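Local structure of acetaldehyde dehydrogenase (Acetylating) (Geobacillus thermoglucosidasius, 5J78) at residues A[247-252]-A[280-285]; A[261-266]-A[424-429]; A[345-350]-A[368-373]; A[351-356]-A[387-392]; A[396-401]-A[418-423]. The protein probably catalyses the reversible, NAD- and coenzyme A-dependent conversion of acetaldehyde to acetyl-CoA. One frame throughout, in Å; residues are numbered along the deposited sequence.

Contact 1: residues A[247-252]-A[280-285]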
# COMPACT_ATOMS: atom_id res chain seq x y z
N TYR A 247 14.49 16.32 -38.29
CA TYR A 247 15.55 16.13 -39.30
C TYR A 247 15.37 17.12 -40.44
O TYR A 247 14.30 17.15 -41.05
CB TYR A 247 15.50 14.69 -39.82
CG TYR A 247 16.50 14.32 -40.90
CD1 TYR A 247 17.81 14.80 -40.89
CD2 TYR A 247 16.14 13.44 -41.93
CE1 TYR A 247 18.72 14.44 -41.89
CE2 TYR A 247 17.04 13.08 -42.92
CZ TYR A 247 18.33 13.58 -42.89
OH TYR A 247 19.22 13.22 -43.88
N ILE A 248 16.39 17.93 -40.71
CA ILE A 248 16.39 18.76 -41.92
C ILE A 248 17.34 18.10 -42.91
O ILE A 248 18.55 18.12 -42.74
CB ILE A 248 16.80 20.23 -41.67
CG1 ILE A 248 15.98 20.85 -40.53
CG2 ILE A 248 16.60 21.06 -42.96
CD1 ILE A 248 16.42 22.26 -40.12
N HIS A 249 16.75 17.49 -43.93
CA HIS A 249 17.50 16.80 -44.98
C HIS A 249 17.98 17.81 -46.02
O HIS A 249 17.35 18.85 -46.22
CB HIS A 249 16.59 15.74 -45.61
CG HIS A 249 17.18 15.05 -46.80
ND1 HIS A 249 16.70 15.25 -48.07
CD2 HIS A 249 18.17 14.14 -46.90
CE1 HIS A 249 17.39 14.51 -48.92
NE2 HIS A 249 18.28 13.82 -48.23
N GLU A 250 19.09 17.50 -46.69
CA GLU A 250 19.70 18.42 -47.66
C GLU A 250 18.72 18.87 -48.75
O GLU A 250 18.91 19.92 -49.37
CB GLU A 250 20.93 17.78 -48.30
CG GLU A 250 20.63 16.85 -49.47
CD GLU A 250 21.83 16.00 -49.88
OE1 GLU A 250 21.78 15.39 -50.97
OE2 GLU A 250 22.82 15.93 -49.12
N SER A 251 17.67 18.08 -48.97
CA SER A 251 16.68 18.41 -49.99
C SER A 251 15.66 19.47 -49.54
O SER A 251 14.81 19.86 -50.32
CB SER A 251 15.92 17.15 -50.42
OG SER A 251 15.19 16.60 -49.34
N ALA A 252 15.75 19.92 -48.29
CA ALA A 252 14.75 20.85 -47.74
C ALA A 252 14.80 22.26 -48.32
O ALA A 252 15.88 22.80 -48.54
CB ALA A 252 14.90 20.94 -46.23
N LEU A 280 18.30 17.96 -36.24
CA LEU A 280 19.34 17.09 -36.81
C LEU A 280 19.54 17.58 -38.24
O LEU A 280 18.59 17.57 -39.02
CB LEU A 280 18.91 15.62 -36.77
CG LEU A 280 18.10 15.19 -35.55
CD1 LEU A 280 17.65 13.76 -35.76
CD2 LEU A 280 18.88 15.32 -34.25
N VAL A 281 20.75 18.04 -38.57
CA VAL A 281 20.95 18.74 -39.84
C VAL A 281 22.07 18.13 -40.69
O VAL A 281 23.17 17.85 -40.20
CB VAL A 281 21.25 20.24 -39.58
CG1 VAL A 281 21.40 21.01 -40.88
CG2 VAL A 281 20.12 20.84 -38.76
N ASP A 282 21.76 17.92 -41.96
CA ASP A 282 22.72 17.36 -42.91
C ASP A 282 23.90 18.33 -42.99
O ASP A 282 23.70 19.54 -43.10
CB ASP A 282 22.09 17.16 -44.30
CG ASP A 282 21.48 15.78 -44.49
OD1 ASP A 282 21.71 14.87 -43.66
OD2 ASP A 282 20.76 15.61 -45.50
N GLU A 283 25.10 17.80 -42.88
CA GLU A 283 26.30 18.62 -42.87
C GLU A 283 26.34 19.49 -44.10
O GLU A 283 26.67 20.66 -44.03
CB GLU A 283 27.54 17.74 -42.78
CG GLU A 283 28.75 18.47 -42.23
CD GLU A 283 29.99 17.60 -42.21
OE1 GLU A 283 30.07 16.66 -43.02
OE2 GLU A 283 30.89 17.87 -41.38
N SER A 284 25.94 18.92 -45.23
CA SER A 284 26.00 19.61 -46.50
C SER A 284 25.23 20.93 -46.54
O SER A 284 25.49 21.75 -47.42
CB SER A 284 25.49 18.69 -47.60
OG SER A 284 24.16 18.27 -47.34
N ILE A 285 24.29 21.14 -45.62
CA ILE A 285 23.50 22.38 -45.59
C ILE A 285 23.56 23.06 -44.23
O ILE A 285 22.81 23.99 -43.95
CB ILE A 285 22.03 22.15 -45.96
CG1 ILE A 285 21.38 21.13 -45.00
CG2 ILE A 285 21.91 21.69 -47.42
CD1 ILE A 285 19.86 21.26 -44.89
O HOH W 1 21.70 13.56 -46.91
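Tyr247 and Ile248 pair with Leu280 and Val281 where strands 244-248 and 276-282 run side by side in the parallel sheet of the aldehyde dehydrogenase fold. Ile248 N gives a hydrogen bond of 2.8 Å to Leu280 O. The return bond, from Asp282 N to Ile248 O, is weak at 3.3 Å, and the strands part beyond it. There the Asp282 carboxylate bonds to Tyr247 OH and Glu250 N. Its OD1 accepts the Tyr247 hydroxyl at 3.0 Å and lies at the edge of the ring, in its plane. The ring and carboxylate planes are 81° apart. Tyr247 gets there with CG anti to the backbone N (chi1 178°). Asp282 OD2 accepts Glu250 N at 2.8 Å, on its anti side and tilted out of the carboxylate plane, and takes a further bond of 2.7 Å from water 1. Ile285 CD1 packs on Ile248 CG2 at 3.8 Å. At the exposed end, Ser284 OG donates to Glu250 OE2 at 3.2 Å. An asparagine in place of Asp282 is likely to leave either the Tyr247 hydroxyl or Glu250 N without its acceptor, since only one oxygen remains. Glu250 OE2 comes within 4.2 Å of Asp282 OD2. These like charges would probably repel, but the bridging water, weakly bonded to Glu250, may soften the effect. The aspartate thus ties a strand residue and the turn after it to the neighbouring strand.

Contact 2: residues A[261-266]-A[424-429]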
# COMPACT_ATOMS: atom_id res chain seq x y z
N ILE A 261 9.75 25.83 -38.16
CA ILE A 261 10.33 25.37 -36.90
C ILE A 261 10.32 26.46 -35.82
O ILE A 261 9.99 26.20 -34.67
CB ILE A 261 11.78 24.87 -37.11
CG1 ILE A 261 11.78 23.52 -37.84
CG2 ILE A 261 12.49 24.71 -35.77
CD1 ILE A 261 13.14 23.14 -38.42
N ILE A 262 10.67 27.69 -36.20
CA ILE A 262 10.74 28.77 -35.23
C ILE A 262 9.34 29.15 -34.78
O ILE A 262 9.10 29.37 -33.59
CB ILE A 262 11.48 30.02 -35.80
CG1 ILE A 262 12.97 29.73 -35.86
CG2 ILE A 262 11.22 31.24 -34.94
CD1 ILE A 262 13.82 30.84 -36.57
N GLN A 263 8.40 29.20 -35.72
CA GLN A 263 7.03 29.49 -35.34
C GLN A 263 6.50 28.44 -34.34
O GLN A 263 5.84 28.79 -33.35
CB GLN A 263 6.12 29.54 -36.57
CG GLN A 263 4.75 30.14 -36.26
CD GLN A 263 3.77 30.06 -37.42
OE1 GLN A 263 4.05 29.47 -38.47
NE2 GLN A 263 2.59 30.63 -37.22
N SER A 264 6.80 27.18 -34.60
CA SER A 264 6.33 26.08 -33.75
C SER A 264 7.04 26.07 -32.40
O SER A 264 6.40 25.91 -31.36
CB SER A 264 6.54 24.73 -34.47
OG SER A 264 6.42 23.65 -33.58
N LYS A 265 8.36 26.22 -32.43
CA LYS A 265 9.19 26.12 -31.22
C LYS A 265 8.91 27.25 -30.23
O LYS A 265 8.86 27.02 -29.02
CB LYS A 265 10.67 26.12 -31.59
CG LYS A 265 11.65 26.17 -30.43
CD LYS A 265 11.36 25.08 -29.40
CE LYS A 265 12.56 24.81 -28.58
NZ LYS A 265 12.26 23.78 -27.54
N THR A 266 8.71 28.46 -30.74
CA THR A 266 8.53 29.61 -29.87
C THR A 266 7.06 29.83 -29.52
O THR A 266 6.73 30.74 -28.78
CB THR A 266 9.13 30.89 -30.51
OG1 THR A 266 8.40 31.24 -31.69
CG2 THR A 266 10.60 30.67 -30.85
N THR A 424 6.16 21.01 -35.63
CA THR A 424 5.71 19.82 -34.94
C THR A 424 4.69 20.17 -33.86
O THR A 424 3.82 19.34 -33.55
CB THR A 424 6.89 19.04 -34.34
OG1 THR A 424 7.66 19.89 -33.48
CG2 THR A 424 7.77 18.50 -35.47
N THR A 425 4.76 21.38 -33.31
CA THR A 425 3.73 21.82 -32.36
C THR A 425 2.37 21.72 -33.02
O THR A 425 1.46 21.06 -32.52
CB THR A 425 3.94 23.26 -31.86
OG1 THR A 425 5.09 23.30 -31.02
CG2 THR A 425 2.73 23.75 -31.06
N PHE A 426 2.26 22.38 -34.17
CA PHE A 426 0.97 22.51 -34.86
C PHE A 426 0.58 21.23 -35.61
O PHE A 426 -0.61 20.93 -35.77
CB PHE A 426 1.02 23.70 -35.81
CG PHE A 426 1.45 24.97 -35.14
CD1 PHE A 426 0.81 25.41 -33.99
CD2 PHE A 426 2.50 25.73 -35.65
CE1 PHE A 426 1.22 26.58 -33.35
CE2 PHE A 426 2.91 26.91 -35.03
CZ PHE A 426 2.27 27.33 -33.88
N GLY A 427 1.58 20.49 -36.08
CA GLY A 427 1.31 19.22 -36.72
C GLY A 427 0.80 18.20 -35.71
O GLY A 427 -0.21 17.55 -35.91
N GLY A 428 1.51 18.09 -34.59
CA GLY A 428 1.20 17.07 -33.60
C GLY A 428 -0.22 17.16 -33.14
O GLY A 428 -0.92 16.15 -33.04
N ILE A 429 -0.65 18.38 -32.84
CA ILE A 429 -2.00 18.57 -32.30
C ILE A 429 -3.06 18.56 -33.39
O ILE A 429 -4.23 18.63 -33.08
CB ILE A 429 -2.10 19.91 -31.52
CG1 ILE A 429 -1.96 21.10 -32.45
CG2 ILE A 429 -1.06 19.92 -30.39
CD1 ILE A 429 -2.11 22.45 -31.74
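The Phe426 ring meets helix 261-265 obliquely, with CE2 leading. Phe426 CE2 lies 3.7 Å from Ser264 CA and 3.9 Å from Gln263 CG. The flat amide of Gln263 is turned 65° from the ring plane, and the two side chains cross at about a right angle. Phe267 also meets Phe426, edge to face, and Met473 of the second subunit packs against it. The Gln263 amide reaches the same neighbour: its NE2 bonds to Met473 O of that subunit. Beside the ring, Ser264 and Thr425 hold each other by two hydrogen bonds. With OG anti to the backbone N (chi1 165°), Ser264 turns its hydroxyl to the start of helix 424-428. There Ser264 OG accepts Thr425 N at 2.8 Å. Thr425 OG1 donates back to Ser264 O at 2.9 Å, from above the carbonyl plane and not on a lone pair. The two short helix segments pass 8.4 Å apart at 72°. Glu276 completes the network, bonding Ser264 OG through OE1 and Thr424 N through OE2. Thr424 OG1 bonds to Ala274 O, next to Cys273, which occurs as 3-sulfinoalanine. Thr424 N and Thr425 N belong to the first turn, where no earlier carbonyl of the helix can serve them. Ser264 and Glu276 supply the acceptors, so these two buried N-H groups are satisfied by side chains from elsewhere in the chain.

Contact 3: residues A[345-350]-A[368-373]. Unlike the reference sequence in segment 368-373: Ile372 (reference Thr).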
# COMPACT_ATOMS: atom_id res chain seq x y z
N LEU A 345 14.86 32.68 -30.07
CA LEU A 345 15.17 31.39 -29.48
C LEU A 345 16.66 31.24 -29.35
O LEU A 345 17.42 31.82 -30.14
CB LEU A 345 14.59 30.24 -30.31
CG LEU A 345 15.17 29.95 -31.70
CD1 LEU A 345 14.67 28.62 -32.24
CD2 LEU A 345 14.83 31.06 -32.66
N LEU A 346 17.06 30.50 -28.33
CA LEU A 346 18.43 30.08 -28.11
C LEU A 346 18.69 28.74 -28.73
O LEU A 346 17.89 27.81 -28.58
CB LEU A 346 18.70 29.99 -26.60
CG LEU A 346 18.34 31.21 -25.77
CD1 LEU A 346 18.76 30.99 -24.31
CD2 LEU A 346 19.02 32.46 -26.36
N VAL A 347 19.84 28.62 -29.40
CA VAL A 347 20.27 27.38 -30.03
C VAL A 347 21.65 27.00 -29.51
O VAL A 347 22.49 27.86 -29.24
CB VAL A 347 20.31 27.50 -31.55
CG1 VAL A 347 20.78 26.19 -32.18
CG2 VAL A 347 18.96 27.93 -32.10
N ALA A 348 21.89 25.70 -29.37
CA ALA A 348 23.14 25.17 -28.83
C ALA A 348 23.57 23.94 -29.59
O ALA A 348 22.89 22.90 -29.57
CB ALA A 348 23.01 24.84 -27.35
N GLU A 349 24.73 24.05 -30.24
CA GLU A 349 25.30 22.95 -31.00
C GLU A 349 25.70 21.88 -30.01
O GLU A 349 26.25 22.17 -28.95
CB GLU A 349 26.49 23.43 -31.83
CG GLU A 349 27.02 22.40 -32.80
CD GLU A 349 27.94 23.01 -33.84
OE1 GLU A 349 27.76 24.20 -34.18
OE2 GLU A 349 28.84 22.30 -34.33
N GLU A 350 25.37 20.63 -30.33
CA GLU A 350 25.53 19.54 -29.38
C GLU A 350 25.91 18.29 -30.13
O GLU A 350 25.64 18.19 -31.33
CB GLU A 350 24.24 19.35 -28.57
CG GLU A 350 24.41 18.69 -27.21
CD GLU A 350 25.12 19.59 -26.18
OE1 GLU A 350 25.52 20.73 -26.52
OE2 GLU A 350 25.26 19.15 -25.02
N LEU A 368 16.76 25.10 -28.17
CA LEU A 368 16.81 24.09 -29.20
C LEU A 368 18.22 23.55 -29.29
O LEU A 368 19.17 24.33 -29.39
CB LEU A 368 16.36 24.72 -30.53
CG LEU A 368 15.86 23.85 -31.66
CD1 LEU A 368 14.75 22.89 -31.20
CD2 LEU A 368 15.36 24.74 -32.78
N ALA A 369 18.39 22.23 -29.23
CA ALA A 369 19.69 21.61 -29.51
C ALA A 369 19.90 21.51 -31.02
O ALA A 369 18.93 21.41 -31.77
CB ALA A 369 19.80 20.24 -28.87
N PHE A 370 21.16 21.52 -31.45
CA PHE A 370 21.51 21.51 -32.86
C PHE A 370 22.56 20.44 -33.15
O PHE A 370 23.71 20.57 -32.73
CB PHE A 370 22.04 22.88 -33.28
CG PHE A 370 22.21 23.06 -34.77
CD1 PHE A 370 23.38 22.68 -35.41
CD2 PHE A 370 21.20 23.63 -35.52
CE1 PHE A 370 23.52 22.85 -36.77
CE2 PHE A 370 21.35 23.81 -36.89
CZ PHE A 370 22.51 23.42 -37.51
N TYR A 371 22.16 19.39 -33.86
CA TYR A 371 23.05 18.26 -34.16
C TYR A 371 23.35 18.22 -35.64
O TYR A 371 22.45 18.33 -36.47
CB TYR A 371 22.44 16.92 -33.73
CG TYR A 371 22.25 16.72 -32.25
CD1 TYR A 371 21.11 17.18 -31.60
CD2 TYR A 371 23.19 16.02 -31.50
CE1 TYR A 371 20.93 16.98 -30.24
CE2 TYR A 371 23.01 15.81 -30.14
CZ TYR A 371 21.88 16.30 -29.52
OH TYR A 371 21.70 16.10 -28.16
N ILE A 372 24.63 18.03 -35.93
CA ILE A 372 25.12 17.83 -37.30
C ILE A 372 25.16 16.35 -37.62
O ILE A 372 25.68 15.56 -36.83
CB ILE A 372 26.55 18.39 -37.51
CG1 ILE A 372 26.84 19.60 -36.62
CG2 ILE A 372 26.79 18.71 -38.99
CD1 ILE A 372 26.09 20.79 -36.98
N VAL A 373 24.65 15.96 -38.78
CA VAL A 373 24.67 14.55 -39.17
C VAL A 373 25.12 14.45 -40.60
O VAL A 373 24.98 15.40 -41.36
CB VAL A 373 23.28 13.88 -39.00
CG1 VAL A 373 22.78 14.09 -37.58
CG2 VAL A 373 22.28 14.41 -40.02
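Val347 and Phe370 make the tight part of this contact, where Val347 CG1 sits 3.7 Å from Phe370 CB. Leu345 CD1 touches Leu368 CD2 at 4.0 Å on the same buried side. Val347 presents CG1 because this branch is anti to the backbone N (chi1 180°), while CG2 turns to Leu368 CB. The backbones are joined throughout this region. Leu368 N bonds to Leu346 O and Ala348 N to Leu368 O. Phe370 N then bonds to Ala348 O at 2.9 Å, with the donor above the carbonyl plane. The last rung is Glu350 N to Phe370 O, also 2.9 Å. Ala348 and Ala369 put only methyl groups on the other face, where Phe359 packs against Ala348.

The Glu349 side is looser and partly exposed. Glu349 runs extended, and its OE2 comes no nearer to Ile372 than 4.1 Å from CG1. Its other oxygen has a long, weak ion pair with Lys286. Ile372 differs from the reference sequence, which has threonine. Glu350 is better packed, through its N and CB, while its carboxylate leads away. Its CB lies over a face of the Tyr371 ring, offset from the centre, 4.3 Å from the centroid, in a CH-pi contact. Its carboxylate is nearly perpendicular to that ring. The ring is held at its far end by a bond from Tyr371 OH to Glu352 O. The strand axes diverge by 34°, a marked twist. Strands 298-300 and 276-282 continue the sheet on the two sides. This is the parallel, twisted alpha/beta sheet of the aldehyde dehydrogenase family.

Contact 4: residues A[351-356]-A[387-392]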
# COMPACT_ATOMS: atom_id res chain seq x y z
N THR A 351 26.56 17.35 -29.44
CA THR A 351 26.91 16.06 -30.04
C THR A 351 26.43 14.87 -29.19
O THR A 351 26.24 13.79 -29.72
CB THR A 351 28.44 15.94 -30.25
OG1 THR A 351 29.10 15.96 -28.98
CG2 THR A 351 28.95 17.08 -31.12
N GLU A 352 26.25 15.09 -27.89
CA GLU A 352 25.85 14.02 -26.97
C GLU A 352 24.34 14.02 -26.61
O GLU A 352 23.66 15.05 -26.65
CB GLU A 352 26.66 14.12 -25.67
CG GLU A 352 28.16 13.84 -25.85
CD GLU A 352 28.44 12.62 -26.70
OE1 GLU A 352 28.08 11.49 -26.28
OE2 GLU A 352 29.00 12.78 -27.81
N VAL A 353 23.85 12.83 -26.23
CA VAL A 353 22.45 12.61 -25.86
C VAL A 353 22.37 11.86 -24.53
O VAL A 353 23.04 10.85 -24.35
CB VAL A 353 21.71 11.81 -26.94
CG1 VAL A 353 20.22 11.58 -26.57
CG2 VAL A 353 21.83 12.52 -28.30
N GLY A 354 21.55 12.35 -23.60
CA GLY A 354 21.41 11.67 -22.33
C GLY A 354 20.86 12.59 -21.28
O GLY A 354 20.95 13.80 -21.42
N LYS A 355 20.30 12.02 -20.22
CA LYS A 355 19.65 12.78 -19.16
C LYS A 355 20.64 13.76 -18.53
O LYS A 355 20.25 14.74 -17.91
CB LYS A 355 19.09 11.86 -18.06
CG LYS A 355 18.47 10.55 -18.51
CD LYS A 355 17.00 10.68 -18.89
CE LYS A 355 16.55 9.44 -19.67
NZ LYS A 355 15.12 9.50 -20.09
N GLU A 356 21.93 13.48 -18.69
CA GLU A 356 22.98 14.26 -18.05
C GLU A 356 23.54 15.32 -18.99
O GLU A 356 24.46 16.03 -18.63
CB GLU A 356 24.10 13.34 -17.56
CG GLU A 356 25.02 12.74 -18.64
CD GLU A 356 24.41 11.55 -19.40
OE1 GLU A 356 23.17 11.47 -19.53
OE2 GLU A 356 25.20 10.70 -19.86
N LEU A 387 14.54 10.20 -28.59
CA LEU A 387 13.23 9.72 -28.17
C LEU A 387 13.35 8.91 -26.88
O LEU A 387 12.52 9.02 -26.00
CB LEU A 387 12.58 8.90 -29.26
CG LEU A 387 12.19 9.73 -30.47
CD1 LEU A 387 11.77 8.81 -31.58
CD2 LEU A 387 11.07 10.75 -30.15
N GLU A 388 14.42 8.14 -26.77
CA GLU A 388 14.65 7.35 -25.57
C GLU A 388 14.91 8.20 -24.34
O GLU A 388 14.69 7.75 -23.22
CB GLU A 388 15.79 6.37 -25.83
CG GLU A 388 15.37 5.33 -26.86
CD GLU A 388 16.48 4.40 -27.32
OE1 GLU A 388 17.67 4.75 -27.19
OE2 GLU A 388 16.13 3.31 -27.82
N VAL A 389 15.33 9.46 -24.52
CA VAL A 389 15.40 10.39 -23.39
C VAL A 389 14.04 11.11 -23.17
O VAL A 389 13.97 12.34 -23.19
CB VAL A 389 16.52 11.47 -23.58
CG1 VAL A 389 16.81 12.19 -22.27
CG2 VAL A 389 17.79 10.85 -24.08
N GLY A 390 12.97 10.36 -23.00
CA GLY A 390 11.69 10.94 -22.61
C GLY A 390 10.80 11.49 -23.72
O GLY A 390 10.11 12.49 -23.50
N GLY A 391 10.81 10.84 -24.88
CA GLY A 391 9.91 11.20 -25.97
C GLY A 391 9.26 10.03 -26.71
O GLY A 391 8.59 10.24 -27.71
N LEU A 392 9.43 8.79 -26.24
CA LEU A 392 8.93 7.64 -27.00
C LEU A 392 7.41 7.64 -27.21
O LEU A 392 6.63 7.88 -26.29
CB LEU A 392 9.34 6.33 -26.32
CG LEU A 392 10.82 5.96 -26.44
CD1 LEU A 392 11.16 4.84 -25.47
CD2 LEU A 392 11.19 5.58 -27.86
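Val353 CG1 extends anti to its backbone N (chi1 -180°), and Val389 CG2 lies beside its own backbone N, anti to the carbonyl carbon. These settings bring Val353 CG1 to 3.6 Å from Val389 CG2. Val389 is the centre of an inverse gamma turn that follows helix 376-388. The partner is the loop that leads from strand 345-349 to strand 367-373. Lys355 bends at chi2 (-86°) and then runs straight, sliding past Val389 in the opposite direction. Its CD touches Val389 CG1 at 3.7 Å. Val389 is therefore gripped through both branches, CG2 by Val353 and CG1 by the aliphatic part of Lys355. Cut back to alanine, Val389 would lose both methyls, which is likely to leave Val353 CG1 and the Lys355 chain without their partner. No hydrogen bond joins the two segments, so the contact is apolar apart from the lysine end. Val353 also packs on Leu382 and Leu386, and Val389 on Ile361, which ties this surface contact to helix 376-388 and to the loop that holds Ile361. Gly354 has a fully extended backbone (phi 160°) in which a side chain would jam against the preceding carbonyl. Its N bonds to Ser360 OG. Gly390 likewise has a positive phi that suits a residue without a side chain. Gly391 N bonds back to Leu387 O at 2.7 Å, across the helix end; the gamma turn itself has only a weak Gly390 N to Glu388 O bond. Lys355 NZ ends 3.4 Å from Val389 CA and 3.6 Å from Glu388 O, without a hydrogen bond to that carbonyl.

Contact 5: residues A[396-401]-A[418-423]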
# COMPACT_ATOMS: atom_id res chain seq x y z
N VAL A 396 7.69 12.98 -33.95
CA VAL A 396 8.92 13.35 -34.65
C VAL A 396 8.60 14.24 -35.85
O VAL A 396 7.44 14.33 -36.29
CB VAL A 396 9.71 12.11 -35.17
CG1 VAL A 396 10.25 11.28 -34.03
CG2 VAL A 396 8.86 11.27 -36.08
N GLY A 397 9.63 14.90 -36.38
CA GLY A 397 9.50 15.70 -37.58
C GLY A 397 10.61 15.47 -38.59
O GLY A 397 11.72 15.04 -38.25
N ILE A 398 10.31 15.77 -39.85
CA ILE A 398 11.32 15.81 -40.90
C ILE A 398 10.96 16.88 -41.93
O ILE A 398 9.78 17.03 -42.28
CB ILE A 398 11.48 14.43 -41.60
CG1 ILE A 398 12.40 14.55 -42.83
CG2 ILE A 398 10.11 13.86 -42.02
CD1 ILE A 398 12.80 13.22 -43.45
N HIS A 399 11.97 17.62 -42.39
CA HIS A 399 11.82 18.56 -43.50
C HIS A 399 12.60 18.10 -44.71
O HIS A 399 13.82 17.93 -44.64
CB HIS A 399 12.26 19.96 -43.09
CG HIS A 399 11.38 20.57 -42.06
ND1 HIS A 399 10.24 21.29 -42.38
CD2 HIS A 399 11.43 20.53 -40.71
CE1 HIS A 399 9.65 21.69 -41.27
NE2 HIS A 399 10.35 21.24 -40.24
N ALA A 400 11.91 17.92 -45.83
CA ALA A 400 12.53 17.28 -46.99
C ALA A 400 11.63 17.38 -48.21
O ALA A 400 10.42 17.46 -48.08
CB ALA A 400 12.85 15.82 -46.67
N GLU A 401 12.23 17.39 -49.41
CA GLU A 401 11.44 17.34 -50.64
C GLU A 401 11.67 16.02 -51.39
O GLU A 401 10.98 15.72 -52.37
CB GLU A 401 11.78 18.54 -51.53
CG GLU A 401 11.43 19.89 -50.89
CD GLU A 401 9.94 20.02 -50.55
OE1 GLU A 401 9.11 19.34 -51.20
OE2 GLU A 401 9.61 20.81 -49.63
N ILE A 418 3.99 11.56 -36.93
CA ILE A 418 5.22 11.66 -37.71
C ILE A 418 5.00 12.80 -38.72
O ILE A 418 4.36 12.63 -39.76
CB ILE A 418 5.58 10.32 -38.38
CG1 ILE A 418 5.83 9.24 -37.32
CG2 ILE A 418 6.85 10.46 -39.22
CD1 ILE A 418 5.93 7.81 -37.86
N VAL A 419 5.50 13.97 -38.35
CA VAL A 419 5.11 15.22 -39.03
C VAL A 419 6.08 15.55 -40.16
O VAL A 419 7.28 15.62 -39.94
CB VAL A 419 5.05 16.41 -38.02
CG1 VAL A 419 4.67 17.71 -38.71
CG2 VAL A 419 4.04 16.12 -36.91
N VAL A 420 5.56 15.74 -41.37
CA VAL A 420 6.38 16.05 -42.53
C VAL A 420 6.11 17.48 -43.01
O VAL A 420 4.96 17.87 -43.29
CB VAL A 420 6.12 15.07 -43.71
CG1 VAL A 420 7.08 15.34 -44.86
CG2 VAL A 420 6.27 13.63 -43.23
N ASN A 421 7.18 18.26 -43.09
CA ASN A 421 7.14 19.62 -43.63
C ASN A 421 6.07 20.46 -42.96
O ASN A 421 5.20 21.04 -43.63
CB ASN A 421 6.91 19.58 -45.14
CG ASN A 421 8.12 19.02 -45.90
OD1 ASN A 421 9.24 19.06 -45.40
ND2 ASN A 421 7.88 18.49 -47.10
N ALA A 422 6.13 20.49 -41.64
CA ALA A 422 5.28 21.35 -40.83
C ALA A 422 5.93 21.54 -39.47
O ALA A 422 6.87 20.82 -39.11
CB ALA A 422 3.86 20.77 -40.69
N GLY A 423 5.45 22.52 -38.71
CA GLY A 423 5.96 22.69 -37.37
C GLY A 423 5.37 21.56 -36.54
O GLY A 423 4.21 21.18 -36.71
O HOH W 2 9.18 20.97 -37.68
O HOH W 3 9.79 22.14 -45.13
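Strand segment 396-399 runs parallel to 418-420, the axes 4.8 Å apart and inclined by 20°. They are the two strands of a beta-alpha-beta unit, joined through helix 403-410. Three backbone bonds bind them: Val419 N to Val396 O, Ile398 N to Val419 O, and Asn421 N to Ile398 O. On the face toward helix 403-410, matching side chains lie side by side and point the same way. Val396 CG2 meets Ile418 CG2 at 3.8 Å, and Ile398 CG2 meets Val420 CG2 at 4.0 Å. Gly397 has no side chain on the other face; Thr424 packs against its CA. Strand 415-420 is outermost within the chain, but Ile418 to Val420 pair with a strand of the second subunit, so the sheet continues across the interface.

At Asn421 the backbone turns to left-handed angles (phi 53°), and the side chain takes over the role of the strand. Its CG is beside the backbone N, anti to the carbonyl carbon, and the amide swings back to Ala400. Asn421 OD1 accepts Ala400 N at 2.9 Å in the carbonyl plane, on a lone pair. Asn421 ND2 donates to Ala400 O, also at 2.9 Å, with the acceptor in the amide plane. The two bonds fix the amide's rotation and prolong the ladder past its last backbone rung. His399 slides past Asn421 in the opposite direction, held on both ring nitrogens by water. Water 3 lies in the ring plane, 2.9 Å from His399 ND1. Water 2 is 2.8 Å from His399 NE2 and donates to Ala422 O at 2.7 Å.

From the N terminus, strand 244-248 opens contact 1, and helix 254-265 opens contact 2 before contact 1 closes at 280-285. These two therefore cross. Contact 2 closes last, at 424-429, so contacts 3, 4 and 5 all nest inside its loop. Contacts 3 and 4 cross as well: 345-350 and 351-356 follow each other, then 368-373 and 387-392 answer in the same order. Contact 5 comes after both and closes just before contact 2. Contacts 1, 3 and 5 join neighbouring strands of one parallel sheet. Contact 2 ties helices together beside it, and contact 4 fixes a loop to the end of helix 376-388. Contacts 2 and 5 also touch the second subunit.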